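Local coordinates for membrane lipoprotein family protein (Aeropyrum pernix, PDB 4PEV) that probably serves as the solute-binding component of an ABC transporter of the BMP lipoprotein family, and holds adenosine in its ligand pocket, at residues C[159-164]-C[200-205]. Sequence-based numbering, arbitrary orientation.
Sequences EQEVAS and RFHIGY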
loop_
_atom_site.group_PDB
_atom_site.type_symbol
_atom_site.label_atom_id
_atom_site.label_comp_id
_atom_site.label_asym_id
_atom_site.label_seq_id
_atom_site.Cartn_x
_atom_site.Cartn_y
_atom_site.Cartn_z
ATOM N N GLU C 159 1.572 -0.452 8.570
ATOM C CA GLU C 159 2.290 -0.718 7.322
ATOM C C GLU C 159 3.686 -1.268 7.536
ATOM O O GLU C 159 4.224 -1.947 6.670
ATOM C CB GLU C 159 2.410 0.552 6.479
ATOM C CG GLU C 159 1.136 0.985 5.779
ATOM C CD GLU C 159 0.204 1.818 6.641
ATOM O OE1 GLU C 159 0.527 2.111 7.810
ATOM O OE2 GLU C 159 -0.869 2.195 6.130
ATOM N N GLN C 160 4.285 -0.965 8.677
ATOM C CA GLN C 160 5.580 -1.536 9.024
ATOM C C GLN C 160 5.532 -3.063 8.885
ATOM O O GLN C 160 6.487 -3.703 8.409
ATOM C CB GLN C 160 5.987 -1.160 10.455
ATOM C CG GLN C 160 5.924 0.332 10.784
ATOM C CD GLN C 160 4.736 0.720 11.664
ATOM O OE1 GLN C 160 3.598 0.301 11.438
ATOM N NE2 GLN C 160 5.003 1.528 12.675
ATOM N N GLU C 161 4.404 -3.638 9.286
ATOM C CA GLU C 161 4.294 -5.073 9.385
ATOM C C GLU C 161 4.479 -5.702 8.008
ATOM O O GLU C 161 5.392 -6.516 7.824
ATOM C CB GLU C 161 2.968 -5.478 10.056
ATOM C CG GLU C 161 2.837 -4.963 11.496
ATOM C CD GLU C 161 1.641 -5.517 12.278
ATOM O OE1 GLU C 161 0.893 -6.384 11.777
ATOM O OE2 GLU C 161 1.445 -5.071 13.427
ATOM N N VAL C 162 3.664 -5.294 7.034
ATOM C CA VAL C 162 3.748 -5.862 5.675
ATOM C C VAL C 162 5.011 -5.427 4.881
ATOM O O VAL C 162 5.604 -6.236 4.171
ATOM C CB VAL C 162 2.457 -5.586 4.863
ATOM C CG1 VAL C 162 2.392 -4.142 4.374
ATOM C CG2 VAL C 162 2.341 -6.544 3.690
ATOM N N ALA C 163 5.416 -4.166 5.000
ATOM C CA ALA C 163 6.598 -3.666 4.301
ATOM C C ALA C 163 7.875 -4.377 4.741
ATOM O O ALA C 163 8.774 -4.611 3.924
ATOM C CB ALA C 163 6.747 -2.173 4.520
ATOM N N SER C 164 7.970 -4.697 6.030
ATOM C CA SER C 164 9.104 -5.456 6.537
ATOM C C SER C 164 9.189 -6.815 5.871
ATOM O O SER C 164 10.284 -7.278 5.575
ATOM C CB SER C 164 9.047 -5.613 8.076
ATOM O OG SER C 164 7.951 -6.408 8.518
ATOM N N ARG C 200 5.616 4.718 7.746
ATOM C CA ARG C 200 5.500 3.345 8.211
ATOM C C ARG C 200 5.984 2.327 7.179
ATOM O O ARG C 200 6.628 1.337 7.544
ATOM C CB ARG C 200 4.064 3.040 8.629
ATOM C CG ARG C 200 3.617 3.890 9.801
ATOM C CD ARG C 200 2.384 3.347 10.511
ATOM N NE ARG C 200 1.142 3.799 9.898
ATOM C CZ ARG C 200 0.705 5.047 9.939
ATOM N NH1 ARG C 200 1.417 5.987 10.555
ATOM N NH2 ARG C 200 -0.448 5.361 9.354
ATOM N N PHE C 201 5.674 2.569 5.903
ATOM C CA PHE C 201 6.191 1.728 4.819
ATOM C C PHE C 201 7.705 1.781 4.853
ATOM O O PHE C 201 8.353 0.748 4.941
ATOM C CB PHE C 201 5.698 2.177 3.422
ATOM C CG PHE C 201 4.321 1.668 3.054
ATOM C CD1 PHE C 201 4.125 0.343 2.704
ATOM C CD2 PHE C 201 3.218 2.523 3.037
ATOM C CE1 PHE C 201 2.860 -0.121 2.348
ATOM C CE2 PHE C 201 1.955 2.061 2.692
ATOM C CZ PHE C 201 1.775 0.740 2.342
ATOM N N HIS C 202 8.253 2.995 4.793
ATOM C CA HIS C 202 9.695 3.186 4.732
ATOM C C HIS C 202 10.363 2.442 5.869
ATOM O O HIS C 202 11.190 1.563 5.638
ATOM C CB HIS C 202 10.069 4.665 4.782
ATOM C CG HIS C 202 11.519 4.924 4.527
ATOM N ND1 HIS C 202 12.060 6.188 4.554
ATOM C CD2 HIS C 202 12.545 4.084 4.243
ATOM C CE1 HIS C 202 13.355 6.121 4.285
ATOM N NE2 HIS C 202 13.676 4.855 4.100
ATOM N N ILE C 203 9.991 2.771 7.095
ATOM C CA ILE C 203 10.553 2.105 8.265
ATOM C C ILE C 203 10.477 0.587 8.167
ATOM O O ILE C 203 11.433 -0.091 8.487
ATOM C CB ILE C 203 9.836 2.561 9.554
ATOM C CG1 ILE C 203 10.311 3.962 9.938
ATOM C CG2 ILE C 203 10.059 1.574 10.696
ATOM C CD1 ILE C 203 9.459 4.603 11.007
ATOM N N GLY C 204 9.340 0.055 7.754
ATOM C CA GLY C 204 9.173 -1.391 7.699
ATOM C C GLY C 204 10.007 -2.027 6.608
ATOM O O GLY C 204 10.507 -3.136 6.764
ATOM N N TYR C 205 10.161 -1.315 5.500
ATOM C CA TYR C 205 10.864 -1.831 4.346
ATOM C C TYR C 205 12.349 -1.909 4.645
ATOM O O TYR C 205 12.974 -2.921 4.372
ATOM C CB TYR C 205 10.574 -0.951 3.121
ATOM C CG TYR C 205 11.155 -1.439 1.808
ATOM C CD1 TYR C 205 10.889 -2.726 1.327
ATOM C CD2 TYR C 205 11.953 -0.604 1.026
ATOM C CE1 TYR C 205 11.407 -3.170 0.113
ATOM C CE2 TYR C 205 12.473 -1.040 -0.192
ATOM C CZ TYR C 205 12.195 -2.321 -0.640
ATOM O OH TYR C 205 12.725 -2.739 -1.834
HETATM O O HOH W 1 -2.405 3.796 7.627
#
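E159 lays its CG methylene over one face of the F201 ring, offset toward the rim, a CH-pi contact of 3.6 Å from CG to the ring centroid. F201 also touches the bound adenosine. The pair belongs to a close helix-helix packing in this periplasmic-binding-protein fold: segments 159-164 and 200-205, on helices 159-181 and 196-214, cross at -42° with their axes 6.9 Å apart at closest approach. Small residues permit this, as G204 brings its CA to 3.8 Å from the CA of Q160; a side chain there would point toward Q160 O, with little room for it. A163, also small, sets its methyl against the backbone O of F201.

Beyond the ring, the bend of the E159 chain at chi2 (84°) turns the carboxylate toward R200. NE of R200 meets OE1 of E159 at 2.8 Å in a salt bridge, a bent bond (141° at the hydrogen), with the oxygen tilted from the guanidinium plane. A water joins OE2 of E159 to NH2 of R200, while OE2 also pairs with K299, an adenosine-binding residue; E159 thus probably helps position that lysine. With R200 cut back to an alanine, OE1 of E159 would probably lose its cationic mate and the amide of Q160 the stem it lies on. Against that aliphatic stem of R200, Q160 lays its amide across the arginine chain, OE1 lying 3.4 Å from CD of R200.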